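Local coordinates for MW1564 protein (Staphylococcus aureus, PDB 3NTV) that probably transfers a methyl group from S-adenosylmethionine to a hydroxyl of its substrate, as a putative caffeoyl-CoA O-methyltransferase with a Rossmann-like fold, at residues L76-A81 and E160-L165; H97-E102 and E136-K141; I186-V189 and N193-Q196. All coordinates share one frame; numbering follows the deposited sequence.

Contact 1: residues L76-A81 and E160-L165; sequences LEIGTA and EIYTPL. With SO4 (sulfate ion), chain C.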
loop_
_atom_site.group_PDB
_atom_site.type_symbol
_atom_site.label_atom_id
_atom_site.label_comp_id
_atom_site.label_asym_id
_atom_site.label_seq_id
_atom_site.Cartn_x
_atom_site.Cartn_y
_atom_site.Cartn_z
ATOM N N LEU A 76 10.219 8.975 12.710
ATOM C CA LEU A 76 10.738 10.334 12.505
ATOM C C LEU A 76 9.947 10.925 11.359
ATOM O O LEU A 76 9.910 10.334 10.277
ATOM C CB LEU A 76 12.244 10.312 12.160
ATOM C CG LEU A 76 12.873 11.683 11.806
ATOM C CD1 LEU A 76 12.821 12.630 12.985
ATOM C CD2 LEU A 76 14.337 11.490 11.381
ATOM N N GLU A 77 9.309 12.076 11.585
ATOM C CA GLU A 77 8.524 12.752 10.552
ATOM C C GLU A 77 9.153 14.087 10.253
ATOM O O GLU A 77 9.572 14.806 11.175
ATOM C CB GLU A 77 7.087 13.038 11.007
ATOM C CG GLU A 77 6.286 11.873 11.537
ATOM C CD GLU A 77 4.893 12.331 11.926
ATOM O OE1 GLU A 77 3.916 11.781 11.381
ATOM O OE2 GLU A 77 4.779 13.297 12.711
ATOM N N ILE A 78 9.218 14.435 8.962
ATOM C CA ILE A 78 9.776 15.725 8.573
ATOM C C ILE A 78 8.593 16.587 8.153
ATOM O O ILE A 78 8.038 16.423 7.057
ATOM C CB ILE A 78 10.863 15.621 7.477
ATOM C CG1 ILE A 78 11.947 14.535 7.772
ATOM C CG2 ILE A 78 11.460 17.011 7.191
ATOM C CD1 ILE A 78 12.776 14.680 9.004
ATOM N N GLY A 79 8.166 17.433 9.063
ATOM C CA GLY A 79 7.065 18.344 8.818
ATOM C C GLY A 79 5.741 17.877 9.357
ATOM O O GLY A 79 5.470 16.677 9.465
ATOM N N THR A 80 4.912 18.847 9.690
ATOM C CA THR A 80 3.550 18.658 10.139
ATOM C C THR A 80 2.748 19.931 9.977
ATOM O O THR A 80 3.291 21.039 10.030
ATOM C CB THR A 80 3.471 18.125 11.571
ATOM O OG1 THR A 80 2.128 17.697 11.770
ATOM C CG2 THR A 80 3.889 19.156 12.642
ATOM N N ALA A 81 1.459 19.760 9.767
ATOM C CA ALA A 81 0.568 20.882 9.687
ATOM C C ALA A 81 -0.025 21.111 11.088
ATOM O O ALA A 81 0.149 22.195 11.648
ATOM C CB ALA A 81 -0.509 20.601 8.681
ATOM N N GLU A 160 19.117 12.094 2.742
ATOM C CA GLU A 160 20.537 11.806 3.013
ATOM C C GLU A 160 20.933 12.069 4.476
ATOM O O GLU A 160 21.676 11.282 5.060
ATOM C CB GLU A 160 21.449 12.626 2.075
ATOM C CG GLU A 160 21.294 12.294 0.600
ATOM C CD GLU A 160 22.050 13.212 -0.343
ATOM O OE1 GLU A 160 22.025 14.447 -0.132
ATOM O OE2 GLU A 160 22.626 12.697 -1.327
ATOM N N ILE A 161 20.415 13.155 5.078
ATOM C CA ILE A 161 20.743 13.518 6.463
ATOM C C ILE A 161 20.227 12.511 7.491
ATOM O O ILE A 161 20.952 12.166 8.421
ATOM C CB ILE A 161 20.241 14.956 6.820
ATOM C CG1 ILE A 161 20.989 16.051 6.022
ATOM C CG2 ILE A 161 20.321 15.259 8.332
ATOM C CD1 ILE A 161 20.270 17.435 6.055
ATOM N N TYR A 162 18.950 12.076 7.345
ATOM C CA TYR A 162 18.281 11.299 8.381
ATOM C C TYR A 162 18.290 9.787 8.250
ATOM O O TYR A 162 18.219 9.106 9.275
ATOM C CB TYR A 162 16.847 11.845 8.626
ATOM C CG TYR A 162 16.854 13.279 9.128
ATOM C CD1 TYR A 162 17.231 13.580 10.438
ATOM C CD2 TYR A 162 16.589 14.342 8.264
ATOM C CE1 TYR A 162 17.286 14.898 10.891
ATOM C CE2 TYR A 162 16.650 15.668 8.706
ATOM C CZ TYR A 162 16.999 15.939 10.023
ATOM O OH TYR A 162 17.025 17.228 10.497
ATOM N N THR A 163 18.452 9.264 7.023
ATOM C CA THR A 163 18.509 7.809 6.813
ATOM C C THR A 163 19.614 7.090 7.561
ATOM O O THR A 163 19.361 5.974 7.973
ATOM C CB THR A 163 18.346 7.393 5.364
ATOM O OG1 THR A 163 19.347 8.002 4.559
ATOM C CG2 THR A 163 16.964 7.684 4.832
ATOM N N PRO A 164 20.786 7.689 7.876
ATOM C CA PRO A 164 21.755 6.978 8.732
ATOM C C PRO A 164 21.173 6.576 10.104
ATOM O O PRO A 164 21.722 5.691 10.770
ATOM C CB PRO A 164 22.868 8.025 8.929
ATOM C CG PRO A 164 22.802 8.871 7.714
ATOM C CD PRO A 164 21.316 9.017 7.484
ATOM N N LEU A 165 20.066 7.231 10.548
ATOM C CA LEU A 165 19.407 6.929 11.826
ATOM C C LEU A 165 18.318 5.859 11.676
ATOM O O LEU A 165 17.647 5.541 12.658
ATOM C CB LEU A 165 18.752 8.186 12.404
ATOM C CG LEU A 165 19.642 9.399 12.612
ATOM C CD1 LEU A 165 18.822 10.538 13.136
ATOM C CD2 LEU A 165 20.762 9.072 13.595
HETATM S S SO4 C . -0.311 16.377 9.556
HETATM O O1 SO4 C . 0.482 15.410 10.353
HETATM O O2 SO4 C . -0.968 17.282 10.486
HETATM O O3 SO4 C . 0.612 17.141 8.678
HETATM O O4 SO4 C . -1.221 15.604 8.690
#

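Contact 2: residues H97-E102 and E136-K141; sequences HVTTIE and ENVNDK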
loop_
_atom_site.group_PDB
_atom_site.type_symbol
_atom_site.label_atom_id
_atom_site.label_comp_id
_atom_site.label_asym_id
_atom_site.label_seq_id
_atom_site.Cartn_x
_atom_site.Cartn_y
_atom_site.Cartn_z
ATOM N N HIS A 97 6.684 5.945 19.604
ATOM C CA HIS A 97 7.270 7.264 19.780
ATOM C C HIS A 97 7.308 7.944 18.425
ATOM O O HIS A 97 7.769 7.344 17.464
ATOM C CB HIS A 97 8.722 7.157 20.324
ATOM C CG HIS A 97 9.477 8.449 20.163
ATOM N ND1 HIS A 97 9.326 9.482 21.069
ATOM C CD2 HIS A 97 10.229 8.889 19.119
ATOM C CE1 HIS A 97 10.029 10.496 20.582
ATOM N NE2 HIS A 97 10.575 10.188 19.398
ATOM N N VAL A 98 6.965 9.237 18.368
ATOM C CA VAL A 98 7.084 9.991 17.126
ATOM C C VAL A 98 7.900 11.258 17.410
ATOM O O VAL A 98 7.562 12.017 18.330
ATOM C CB VAL A 98 5.704 10.386 16.530
ATOM C CG1 VAL A 98 5.882 11.128 15.193
ATOM C CG2 VAL A 98 4.799 9.161 16.353
ATOM N N THR A 99 8.952 11.480 16.617
ATOM C CA THR A 99 9.705 12.724 16.621
ATOM C C THR A 99 9.268 13.446 15.335
ATOM O O THR A 99 9.363 12.865 14.239
ATOM C CB THR A 99 11.218 12.497 16.663
ATOM O OG1 THR A 99 11.562 12.043 17.974
ATOM C CG2 THR A 99 11.998 13.802 16.435
ATOM N N THR A 100 8.773 14.692 15.483
ATOM C CA THR A 100 8.327 15.496 14.341
ATOM C C THR A 100 9.103 16.805 14.277
ATOM O O THR A 100 9.110 17.563 15.249
ATOM C CB THR A 100 6.803 15.753 14.392
ATOM O OG1 THR A 100 6.111 14.539 14.639
ATOM C CG2 THR A 100 6.272 16.336 13.099
ATOM N N ILE A 101 9.747 17.067 13.129
ATOM C CA ILE A 101 10.503 18.308 12.917
ATOM C C ILE A 101 9.597 19.266 12.171
ATOM O O ILE A 101 9.051 18.902 11.117
ATOM C CB ILE A 101 11.825 18.060 12.145
ATOM C CG1 ILE A 101 12.718 17.002 12.851
ATOM C CG2 ILE A 101 12.585 19.395 11.858
ATOM C CD1 ILE A 101 13.929 16.487 11.982
ATOM N N GLU A 102 9.496 20.507 12.658
ATOM C CA GLU A 102 8.696 21.518 11.995
ATOM C C GLU A 102 9.290 22.897 12.224
ATOM O O GLU A 102 9.661 23.239 13.348
ATOM C CB GLU A 102 7.217 21.455 12.438
ATOM C CG GLU A 102 6.279 22.404 11.677
ATOM C CD GLU A 102 6.388 22.455 10.161
ATOM O OE1 GLU A 102 6.342 21.381 9.516
ATOM O OE2 GLU A 102 6.526 23.574 9.616
ATOM N N GLU A 136 21.448 16.587 15.151
ATOM C CA GLU A 136 21.913 16.440 16.529
ATOM C C GLU A 136 20.809 16.524 17.594
ATOM O O GLU A 136 21.063 16.240 18.765
ATOM C CB GLU A 136 23.030 17.478 16.826
ATOM C CG GLU A 136 24.338 17.187 16.100
ATOM C CD GLU A 136 24.981 15.825 16.311
ATOM O OE1 GLU A 136 24.956 15.302 17.452
ATOM O OE2 GLU A 136 25.539 15.289 15.325
ATOM N N ASN A 137 19.596 16.923 17.199
ATOM C CA ASN A 137 18.468 17.012 18.123
ATOM C C ASN A 137 17.577 15.779 18.045
ATOM O O ASN A 137 16.695 15.619 18.883
ATOM C CB ASN A 137 17.680 18.292 17.900
ATOM C CG ASN A 137 18.512 19.513 18.221
ATOM O OD1 ASN A 137 19.258 19.539 19.207
ATOM N ND2 ASN A 137 18.458 20.518 17.358
ATOM N N VAL A 138 17.810 14.919 17.048
ATOM C CA VAL A 138 16.986 13.702 16.869
ATOM C C VAL A 138 17.786 12.408 16.827
ATOM O O VAL A 138 17.200 11.325 16.703
ATOM C CB VAL A 138 16.068 13.839 15.614
ATOM C CG1 VAL A 138 15.252 15.138 15.640
ATOM C CG2 VAL A 138 16.847 13.706 14.301
ATOM N N ASN A 139 19.120 12.497 16.905
ATOM C CA ASN A 139 19.968 11.317 16.800
ATOM C C ASN A 139 20.152 10.523 18.107
ATOM O O ASN A 139 21.110 9.755 18.209
ATOM C CB ASN A 139 21.312 11.679 16.181
ATOM C CG ASN A 139 22.164 12.587 17.043
ATOM O OD1 ASN A 139 21.696 13.196 18.008
ATOM N ND2 ASN A 139 23.437 12.672 16.703
ATOM N N ASP A 140 19.229 10.668 19.068
ATOM C CA ASP A 140 19.244 9.938 20.336
ATOM C C ASP A 140 18.514 8.583 20.191
ATOM O O ASP A 140 18.436 7.816 21.141
ATOM C CB ASP A 140 18.594 10.776 21.454
ATOM C CG ASP A 140 17.174 11.260 21.161
ATOM O OD1 ASP A 140 16.930 11.740 20.036
ATOM O OD2 ASP A 140 16.311 11.155 22.062
ATOM N N LYS A 141 17.936 8.320 19.018
ATOM C CA LYS A 141 17.180 7.100 18.773
ATOM C C LYS A 141 17.542 6.517 17.437
ATOM O O LYS A 141 18.024 7.234 16.545
ATOM C CB LYS A 141 15.671 7.430 18.725
ATOM C CG LYS A 141 15.071 7.786 20.069
ATOM C CD LYS A 141 13.715 8.426 19.907
ATOM C CE LYS A 141 13.248 9.082 21.183
ATOM N NZ LYS A 141 12.986 8.095 22.266
#

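Contact 3: residues I186-V189 and N193-Q196; sequences IGIV and NVRQ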
loop_
_atom_site.group_PDB
_atom_site.type_symbol
_atom_site.label_atom_id
_atom_site.label_comp_id
_atom_site.label_asym_id
_atom_site.label_seq_id
_atom_site.Cartn_x
_atom_site.Cartn_y
_atom_site.Cartn_z
ATOM N N ILE A 186 -0.814 19.023 -18.074
ATOM C CA ILE A 186 -0.492 20.160 -18.948
ATOM C C ILE A 186 -0.720 21.467 -18.185
ATOM O O ILE A 186 0.024 22.428 -18.392
ATOM C CB ILE A 186 -1.300 20.097 -20.285
ATOM C CG1 ILE A 186 -0.797 18.944 -21.192
ATOM C CG2 ILE A 186 -1.299 21.458 -21.033
ATOM C CD1 ILE A 186 0.360 19.263 -22.219
ATOM N N GLY A 187 -1.701 21.453 -17.272
ATOM C CA GLY A 187 -2.104 22.580 -16.431
ATOM C C GLY A 187 -1.002 23.239 -15.627
ATOM O O GLY A 187 -1.188 24.359 -15.136
ATOM N N ILE A 188 0.172 22.578 -15.521
ATOM C CA ILE A 188 1.353 23.158 -14.870
ATOM C C ILE A 188 1.818 24.433 -15.601
ATOM O O ILE A 188 2.550 25.228 -15.017
ATOM C CB ILE A 188 2.521 22.154 -14.668
ATOM C CG1 ILE A 188 3.192 21.752 -16.012
ATOM C CG2 ILE A 188 2.053 20.936 -13.829
ATOM C CD1 ILE A 188 4.584 21.132 -15.902
ATOM N N VAL A 189 1.376 24.633 -16.868
ATOM C CA VAL A 189 1.703 25.850 -17.633
ATOM C C VAL A 189 1.156 27.119 -16.933
ATOM O O VAL A 189 1.599 28.224 -17.233
ATOM C CB VAL A 189 1.209 25.796 -19.112
ATOM C CG1 VAL A 189 1.921 24.706 -19.902
ATOM C CG2 VAL A 189 -0.311 25.638 -19.208
ATOM N N ASN A 193 5.446 28.195 -9.745
ATOM C CA ASN A 193 5.690 27.476 -8.494
ATOM C C ASN A 193 5.371 25.977 -8.650
ATOM O O ASN A 193 6.157 25.134 -8.224
ATOM C CB ASN A 193 4.906 28.116 -7.344
ATOM C CG ASN A 193 5.313 29.546 -7.040
ATOM O OD1 ASN A 193 4.488 30.463 -7.043
ATOM N ND2 ASN A 193 6.587 29.775 -6.758
ATOM N N VAL A 194 4.259 25.654 -9.319
ATOM C CA VAL A 194 3.871 24.248 -9.563
ATOM C C VAL A 194 4.923 23.577 -10.447
ATOM O O VAL A 194 5.376 22.489 -10.123
ATOM C CB VAL A 194 2.432 24.126 -10.121
ATOM C CG1 VAL A 194 2.128 22.698 -10.568
ATOM C CG2 VAL A 194 1.424 24.576 -9.077
ATOM N N ARG A 195 5.402 24.271 -11.503
ATOM C CA ARG A 195 6.469 23.712 -12.347
ATOM C C ARG A 195 7.742 23.419 -11.580
ATOM O O ARG A 195 8.331 22.347 -11.762
ATOM C CB ARG A 195 6.769 24.627 -13.544
ATOM C CG ARG A 195 5.611 24.642 -14.516
ATOM C CD ARG A 195 5.949 25.336 -15.829
ATOM N NE ARG A 195 6.379 26.736 -15.675
ATOM C CZ ARG A 195 5.561 27.784 -15.644
ATOM N NH1 ARG A 195 4.246 27.610 -15.689
ATOM N NH2 ARG A 195 6.052 29.014 -15.548
ATOM N N GLN A 196 8.156 24.340 -10.693
ATOM C CA GLN A 196 9.365 24.163 -9.881
ATOM C C GLN A 196 9.197 22.939 -8.957
ATOM O O GLN A 196 10.128 22.151 -8.816
ATOM C CB GLN A 196 9.638 25.410 -9.034
ATOM C CG GLN A 196 10.122 26.608 -9.843
ATOM C CD GLN A 196 10.351 27.785 -8.935
ATOM O OE1 GLN A 196 9.419 28.487 -8.528
ATOM N NE2 GLN A 196 11.600 28.002 -8.565
#

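Contact 1: residues L76-A81 and E160-L165
Leu-76 on strand 74-78 faces Tyr-162 of helix 155-162, their CA atoms 8.7 Å apart, a spacing bridged by side chains alone. The tyrosine ring does most of the work. Ile-78 lays its CD1 over one face in a CH-pi contact, 4.2 Å from the ring centroid and nearer the CD2 and CE2 rim than the middle. On the opposite face sits CG2 of Ile-161, the residue before it, so the ring is held between two isoleucines. Leu-76 comes in near the root of the ring, its CD2 lying 3.7 Å from Tyr-162 CD1. A chi1 of 175° sends CG of Leu-76 away from the backbone N and out toward the tyrosine, whose side chain it meets nearly at a right angle.

Past the strand the chain turns into the glycine-containing loop that in related Rossmann-fold methyltransferases lines the S-adenosylmethionine site; a sulfate, probably from the crystallisation liquor, occupies part of it here. Ala-81 N donates to sulfate O3 at 3.0 Å, and Thr-80 OG1 gives O1 a weak bond. Tyr-162 also touches Ile-101 of strand 97-102 and Val-138 of helix 135-138, its OH bonds to Ala-131 O, and Leu-76 pairs through its backbone with strand 143-149.

Contact 2: residues H97-E102 and E136-K141
His-97 and Lys-141 make the CH-pi part: the lysine CE lies over one face of the imidazole, 3.5 Å from its centroid and displaced toward NE2. The lysine chain runs extended as far as CE and then bends at its last torsion (chi4 -66°), which leaves NZ 4.1 Å from ND1 of His-97. The apolar part lies further along strand 97-102, where Val-138 turns one methyl to two strand residues. Its CG1 meets Thr-99 CG2 at 3.6 Å and Ile-101 CD1 at 4.1 Å. OG1 of Thr-99 lies anti to the carbonyl carbon (chi1 -72°), which points CG2 at the valine and leaves the hydroxyl for polar work.

Polar bonds run within each segment. Thr-99 OG1 lies in the plane of the imidazole of His-97, 2.5 Å from NE2, and either atom may be the donor; the same hydroxyl also bonds Arg-125 NE. Asn-139 ND2 reaches Glu-136 OE1 from above the carboxylate plane. Asp-140, a salt-bridge partner of Arg-125, brings a carboxylate into the neighbourhood. The in-plane bond favours a ring orientation that presents its face to the lysine methylenes. Ammonium and carboxylate would push its protonation in opposite directions.

Contact 3: residues I186-V189 and N193-Q196
Ile-188 and Arg-195 meet where a 3-10 turn, residues 186-189, folds back against the first turn of helix 192-209, in the connection between strand 170-175 and that helix. The turn is closed by Val-189 N bonding to Ile-186 O at 3.0 Å, and the CA atoms of Ile-188 and Arg-195 come within 5.7 Å.

Arg-195 is the side chain to follow. From CB the chain steps to CG, which lies 3.2 Å from Ile-188 O and also packs on the isoleucine CD1 at 3.9 Å. CD continues past the same carbonyl oxygen, then the bend about the CG-CD bond (chi3 -58°) brings the guanidinium round to the carbonyl oxygen of Ile-188. NE and CZ stay more distant from that oxygen, and NH1 makes the bond: it donates to Ile-188 O at 3.0 Å, with an N-H...O angle of 149°. NH1 approaches a lone pair of Ile-188 O, in the carbonyl plane, while the oxygen lies somewhat out of the guanidinium plane.

Beside this bond, Ile-188 also packs on Val-194, whose side chain touches Tyr-179 and Phe-182 in the preceding loop. This is surface packing joining that loop to its helix. The isoleucine's two branches divide the work: CD1 goes to the arginine, and CG2 rests 3.7 Å from Val-194 CG1.

In the fold
Contacts 1 and 2 belong together: their centres are 8 Å apart, strands 74-78 and 97-102 are parallel neighbours in the sheet, and both segments of contact 2 fall between those of contact 1 in sequence. A probable hydrogen bond from Glu-77 OE2 to Thr-100 OG1 ties the two strands. Helices 135-138 and 155-162 pack on this half of the Rossmann-like sheet. Contact 3 follows both, ahead of and within helix 192-209, its centre about 27 Å from that of contact 1 and 34 Å from that of contact 2, across the molecule's middle from the latter. Contacts 1 and 2 thus build the core beside the loop that probably serves the cofactor site, while contact 3 shapes a peripheral connection.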